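Local atomic coordinates of De Novo Protein OR329 (Artificial gene, PDB entry 4HXT), a protein that has no known natural function but is a computationally designed armadillo-type repeat protein, probably made as a building block for self-assembling cyclic homo-oligomers. Residues S31-A34 with S35-K38; G44-E47 with V48-L52; V88-L91 with V92-T96. One frame throughout, in Å; residues are numbered along the deposited sequence.

Contact 1: S31-A34 with S35-K38; sequences SGPA and SAIK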
loop_
_atom_site.group_PDB
_atom_site.type_symbol
_atom_site.label_atom_id
_atom_site.label_comp_id
_atom_site.label_asym_id
_atom_site.label_seq_id
_atom_site.Cartn_x
_atom_site.Cartn_y
_atom_site.Cartn_z
ATOM N N SER A 31 9.228 6.638 23.897
ATOM C CA SER A 31 9.350 5.183 23.956
ATOM C C SER A 31 8.226 4.575 24.787
ATOM O O SER A 31 8.203 3.369 25.029
ATOM C CB SER A 31 10.705 4.778 24.547
ATOM O OG SER A 31 10.813 5.159 25.907
ATOM N N GLY A 32 7.291 5.419 25.214
ATOM C CA GLY A 32 6.174 4.951 26.013
ATOM C C GLY A 32 4.915 4.721 25.196
ATOM O O GLY A 32 4.999 4.315 24.040
ATOM N N PRO A 33 3.729 4.969 25.777
ATOM C CA PRO A 33 2.431 4.794 25.117
ATOM C C PRO A 33 2.263 5.680 23.889
ATOM O O PRO A 33 3.077 6.567 23.636
ATOM C CB PRO A 33 1.434 5.163 26.212
ATOM C CG PRO A 33 2.161 4.810 27.464
ATOM C CD PRO A 33 3.540 5.339 27.189
ATOM N N ALA A 34 1.196 5.435 23.132
ATOM C CA ALA A 34 0.906 6.222 21.940
ATOM C C ALA A 34 0.377 7.576 22.386
ATOM O O ALA A 34 0.490 8.573 21.669
ATOM C CB ALA A 34 -0.131 5.511 21.077
ATOM N N SER A 35 -0.210 7.600 23.579
ATOM C CA SER A 35 -0.759 8.827 24.141
ATOM C C SER A 35 0.377 9.785 24.474
ATOM O O SER A 35 0.259 10.993 24.274
ATOM C CB SER A 35 -1.569 8.512 25.403
ATOM O OG SER A 35 -0.787 7.791 26.340
ATOM N N ALA A 36 1.475 9.238 24.986
ATOM C CA ALA A 36 2.640 10.044 25.333
ATOM C C ALA A 36 3.209 10.656 24.052
ATOM O O ALA A 36 3.623 11.819 24.030
ATOM C CB ALA A 36 3.690 9.180 26.016
ATOM N N ILE A 37 3.218 9.866 22.983
ATOM C CA ILE A 37 3.724 10.333 21.700
ATOM C C ILE A 37 2.830 11.440 21.159
ATOM O O ILE A 37 3.324 12.448 20.653
ATOM C CB ILE A 37 3.808 9.178 20.676
ATOM C CG1 ILE A 37 4.855 8.159 21.138
ATOM C CG2 ILE A 37 4.153 9.720 19.304
ATOM C CD1 ILE A 37 5.174 7.069 20.122
ATOM N N LYS A 38 1.516 11.263 21.276
ATOM C CA LYS A 38 0.582 12.273 20.795
ATOM C C LYS A 38 0.761 13.579 21.561
ATOM O O LYS A 38 0.545 14.660 21.016
ATOM C CB LYS A 38 -0.866 11.786 20.927
ATOM C CG LYS A 38 -1.896 12.880 20.673
ATOM C CD LYS A 38 -3.257 12.321 20.288
ATOM C CE LYS A 38 -3.507 12.462 18.790
ATOM N NZ LYS A 38 -3.567 13.892 18.358
#
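P33 and A34 meet A36, I37 and K38 across the first turn of helix 34-42, where P33 is the N-cap residue of that helix in an armadillo-like fold. Two backbone hydrogen bonds open the helix. The amide of I37 reaches back to the N-cap carbonyl through a weak bond, I37 N to P33 O, 3.4 Å. One residue on, K38 N to A34 O is shorter at 2.9 Å and continues the i to i+4 pattern that the weak bond begins.

Carbon atoms gather round the proline and its carbonyl. The apolar pair is the ring carbon CD of P33 and CB of A36, 4.0 Å apart, and the same methyl stands 3.6 Å from P33 O. I37 approaches that carbonyl oxygen from another direction. With CG1 anti to the carbonyl carbon and beside its own nitrogen (chi1 -66°), the branch runs back over the N-cap, CG1 coming within 3.5 Å of P33 O. Beyond the turn, I37 packs on I71 of helix 58-71, the buried side of an otherwise exposed corner.

A polar group meets an apolar one at the outer side. S35 keeps its hydroxyl between its backbone nitrogen and carbonyl carbon (chi1 55°), which turns OG back to the proline ring, 3.4 Å from P33 CB.

Contact 2: G44-E47 with V48-L52; sequences GGVE and VLVKL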
loop_
_atom_site.group_PDB
_atom_site.type_symbol
_atom_site.label_atom_id
_atom_site.label_comp_id
_atom_site.label_asym_id
_atom_site.label_seq_id
_atom_site.Cartn_x
_atom_site.Cartn_y
_atom_site.Cartn_z
ATOM N N GLY A 44 3.883 20.410 19.439
ATOM C CA GLY A 44 4.726 20.949 18.385
ATOM C C GLY A 44 6.161 20.446 18.430
ATOM O O GLY A 44 7.048 21.018 17.790
ATOM N N GLY A 45 6.386 19.364 19.171
ATOM C CA GLY A 45 7.719 18.806 19.311
ATOM C C GLY A 45 8.394 18.307 18.045
ATOM O O GLY A 45 9.606 18.426 17.910
ATOM N N VAL A 46 7.625 17.742 17.120
ATOM C CA VAL A 46 8.186 17.231 15.874
ATOM C C VAL A 46 8.885 18.330 15.072
ATOM O O VAL A 46 10.035 18.170 14.676
ATOM C CB VAL A 46 7.089 16.582 14.995
ATOM C CG1 VAL A 46 7.651 16.204 13.630
ATOM C CG2 VAL A 46 6.516 15.363 15.699
ATOM N N GLU A 47 8.186 19.439 14.831
ATOM C CA GLU A 47 8.748 20.557 14.081
ATOM C C GLU A 47 10.063 21.004 14.708
ATOM O O GLU A 47 11.056 21.196 14.012
ATOM C CB GLU A 47 7.780 21.749 14.057
ATOM C CG GLU A 47 6.632 21.665 13.056
ATOM C CD GLU A 47 5.541 20.700 13.480
ATOM O OE1 GLU A 47 5.619 20.153 14.597
ATOM O OE2 GLU A 47 4.596 20.491 12.695
ATOM N N VAL A 48 10.065 21.162 16.027
ATOM C CA VAL A 48 11.256 21.610 16.740
ATOM C C VAL A 48 12.370 20.564 16.661
ATOM O O VAL A 48 13.531 20.910 16.468
ATOM C CB VAL A 48 10.927 21.913 18.218
ATOM C CG1 VAL A 48 12.169 22.379 18.956
ATOM C CG2 VAL A 48 9.819 22.968 18.298
ATOM N N LEU A 49 12.018 19.289 16.806
ATOM C CA LEU A 49 13.015 18.222 16.738
ATOM C C LEU A 49 13.631 18.147 15.350
ATOM O O LEU A 49 14.821 17.864 15.206
ATOM C CB LEU A 49 12.388 16.874 17.093
ATOM C CG LEU A 49 12.139 16.678 18.589
ATOM C CD1 LEU A 49 11.314 15.424 18.801
ATOM C CD2 LEU A 49 13.480 16.589 19.327
ATOM N N VAL A 50 12.813 18.392 14.330
ATOM C CA VAL A 50 13.284 18.364 12.952
ATOM C C VAL A 50 14.276 19.500 12.742
ATOM O O VAL A 50 15.234 19.367 11.982
ATOM C CB VAL A 50 12.110 18.499 11.954
ATOM C CG1 VAL A 50 12.634 18.797 10.554
ATOM C CG2 VAL A 50 11.305 17.204 11.942
ATOM N N LYS A 51 14.048 20.620 13.415
ATOM C CA LYS A 51 14.965 21.742 13.287
ATOM C C LYS A 51 16.289 21.371 13.969
ATOM O O LYS A 51 17.362 21.681 13.461
ATOM C CB LYS A 51 14.388 22.997 13.940
ATOM C CG LYS A 51 14.929 24.283 13.334
ATOM C CD LYS A 51 15.047 25.388 14.369
ATOM C CE LYS A 51 15.325 26.732 13.714
ATOM N NZ LYS A 51 14.140 27.225 12.955
ATOM N N LEU A 52 16.209 20.694 15.114
ATOM C CA LEU A 52 17.416 20.292 15.833
ATOM C C LEU A 52 18.275 19.325 15.035
ATOM O O LEU A 52 19.461 19.157 15.326
ATOM C CB LEU A 52 17.070 19.659 17.187
ATOM C CG LEU A 52 16.594 20.579 18.311
ATOM C CD1 LEU A 52 16.758 19.859 19.645
ATOM C CD2 LEU A 52 17.401 21.860 18.320
#
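V46 and V50 touch along one side of helix 45-52, CG1 of V46 lying 4.1 Å from CG2 of V50, while beneath them the backbone links the same two residues. Four successive carbonyls, from G44 to E47, each accept the amide four residues further on. The first link is weak: V48 N stands 3.5 Å from G44 O, although the N-H points almost straight at the oxygen. The next two are tighter. L49 N to G45 O measures 2.8 Å, and V50 N meets V46 O at the same length. The fourth, K51 N to E47 O, lengthens to 3.1 Å and is more bent, at 143° about the hydrogen.

G44 serves two helices here. Its positive phi of 76° closes helix 34-42 in a Schellman motif, and the same residue is the N-cap of helix 45-52, so one glycine takes part in both ends of the short link between these successive helices of the armadillo-like fold.

Side-chain carbons also approach three of these oxygens. V48 CG2, the methyl on the nitrogen side of its residue, leans back to 3.4 Å from G44 O. L49 lays its branch point over the following carbonyl, CG 3.2 Å from G45 O, and V50 CG2 comes equally near V46 O. L49 continues into the core onto A67, L68 and I71 of helix 58-71, V46 turns to A81 and I82 of helix 76-84, and V48 rests on L11.

Contact 3: V88-L91 with V92-T96; sequences VEVL and VKLLT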
loop_
_atom_site.group_PDB
_atom_site.type_symbol
_atom_site.label_atom_id
_atom_site.label_comp_id
_atom_site.label_asym_id
_atom_site.label_seq_id
_atom_site.Cartn_x
_atom_site.Cartn_y
_atom_site.Cartn_z
ATOM N N VAL A 88 11.700 13.906 6.691
ATOM C CA VAL A 88 12.294 12.850 5.873
ATOM C C VAL A 88 13.506 13.310 5.060
ATOM O O VAL A 88 14.549 12.656 5.059
ATOM C CB VAL A 88 11.238 12.242 4.916
ATOM C CG1 VAL A 88 11.910 11.317 3.911
ATOM C CG2 VAL A 88 10.196 11.469 5.722
ATOM N N GLU A 89 13.369 14.439 4.374
ATOM C CA GLU A 89 14.459 14.975 3.561
ATOM C C GLU A 89 15.693 15.218 4.437
ATOM O O GLU A 89 16.822 14.943 4.031
ATOM C CB GLU A 89 13.997 16.278 2.895
ATOM C CG GLU A 89 14.923 16.853 1.832
ATOM C CD GLU A 89 16.113 17.597 2.413
ATOM O OE1 GLU A 89 15.951 18.257 3.461
ATOM O OE2 GLU A 89 17.207 17.536 1.810
ATOM N N VAL A 90 15.470 15.720 5.648
ATOM C CA VAL A 90 16.571 15.995 6.567
ATOM C C VAL A 90 17.196 14.702 7.097
ATOM O O VAL A 90 18.416 14.585 7.184
ATOM C CB VAL A 90 16.097 16.854 7.754
ATOM C CG1 VAL A 90 17.297 17.332 8.563
ATOM C CG2 VAL A 90 15.284 18.041 7.240
ATOM N N LEU A 91 16.363 13.727 7.442
ATOM C CA LEU A 91 16.879 12.461 7.947
ATOM C C LEU A 91 17.700 11.775 6.871
ATOM O O LEU A 91 18.704 11.127 7.162
ATOM C CB LEU A 91 15.730 11.551 8.387
ATOM C CG LEU A 91 14.976 11.984 9.644
ATOM C CD1 LEU A 91 13.699 11.169 9.767
ATOM C CD2 LEU A 91 15.863 11.808 10.878
ATOM N N VAL A 92 17.268 11.919 5.621
ATOM C CA VAL A 92 17.986 11.320 4.508
ATOM C C VAL A 92 19.385 11.930 4.440
ATOM O O VAL A 92 20.364 11.223 4.215
ATOM C CB VAL A 92 17.236 11.545 3.172
ATOM C CG1 VAL A 92 18.135 11.189 1.990
ATOM C CG2 VAL A 92 15.974 10.680 3.146
ATOM N N LYS A 93 19.481 13.239 4.657
ATOM C CA LYS A 93 20.783 13.889 4.624
ATOM C C LYS A 93 21.678 13.393 5.763
ATOM O O LYS A 93 22.876 13.197 5.574
ATOM C CB LYS A 93 20.645 15.409 4.708
ATOM C CG LYS A 93 21.977 16.111 4.506
ATOM C CD LYS A 93 21.859 17.622 4.502
ATOM C CE LYS A 93 23.170 18.256 4.047
ATOM N NZ LYS A 93 24.337 17.786 4.849
ATOM N N LEU A 94 21.098 13.178 6.941
ATOM C CA LEU A 94 21.866 12.698 8.090
ATOM C C LEU A 94 22.371 11.269 7.919
ATOM O O LEU A 94 23.266 10.823 8.646
ATOM C CB LEU A 94 21.032 12.801 9.368
ATOM C CG LEU A 94 21.102 14.139 10.119
ATOM C CD1 LEU A 94 20.913 15.302 9.157
ATOM C CD2 LEU A 94 20.042 14.158 11.210
ATOM N N LEU A 95 21.800 10.544 6.964
ATOM C CA LEU A 95 22.238 9.174 6.716
ATOM C C LEU A 95 23.715 9.152 6.328
ATOM O O LEU A 95 24.410 8.157 6.555
ATOM C CB LEU A 95 21.418 8.542 5.591
ATOM C CG LEU A 95 19.975 8.170 5.921
ATOM C CD1 LEU A 95 19.299 7.627 4.666
ATOM C CD2 LEU A 95 19.963 7.127 7.037
ATOM N N THR A 96 24.189 10.249 5.742
ATOM C CA THR A 96 25.581 10.335 5.319
ATOM C C THR A 96 26.487 11.078 6.302
ATOM O O THR A 96 27.601 11.481 5.965
ATOM C CB THR A 96 25.694 10.971 3.920
ATOM O OG1 THR A 96 24.988 12.218 3.894
ATOM C CG2 THR A 96 25.109 10.034 2.874
#
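L94 packs against V90 one turn earlier in helix 87-94, the two side chains running alongside each other in a common direction. From CB, 3.6 Å from L91 O, the leucine runs to CG, which is 4.0 Å from V90 O. Its tip CD1 then curls back, because chi2 is 48°, and settles 3.3 Å from V90 O and 4.2 Å from CG1 of V90. L94 also packs on V102 and A106 of helix 100-113, its neighbour in the armadillo-like fold, and on L53.

On another side of the helix V88 and V92 touch at their methyls, and V92 CG2 also nears V88 O. The main chain binds the same pairs, V92 N to V88 O (2.9 Å) and L94 N to V90 O (3.0 Å), whereas L95 N to L91 O is weak and bent to 124°. K93 O accepts both the amide and the hydroxyl of T96, OG1 at 2.9 Å. V92 CG2 and L94 CD1 thus lie over the bonded carbonyl oxygens V88 O and V90 O, and the side chains of L91, L94 and L95 give helix 100-113 an apolar surface, while the hydroxyl of T96 turns back to the main chain.

In the fold
The three contacts follow one another along the N-terminal part of an all-helical armadillo-like array. Contact 1 opens helix 34-42 and contact 2 occupies helix 45-52, the next in the chain; their centres are 16 Å apart. Contact 3, further along on helix 87-94, has its centre 14 Å from that of contact 2 and 24 Å from that of contact 1. None touches another, though contacts 2 and 3 approach to about 4 Å between nearest atoms. Helix 58-71 receives side chains from both contacts 1 and 2; contact 2 also meets helix 76-84, and contact 3 packs in turn on helices 100-113 and 129-136, consistent with similar helix packing recurring along the array.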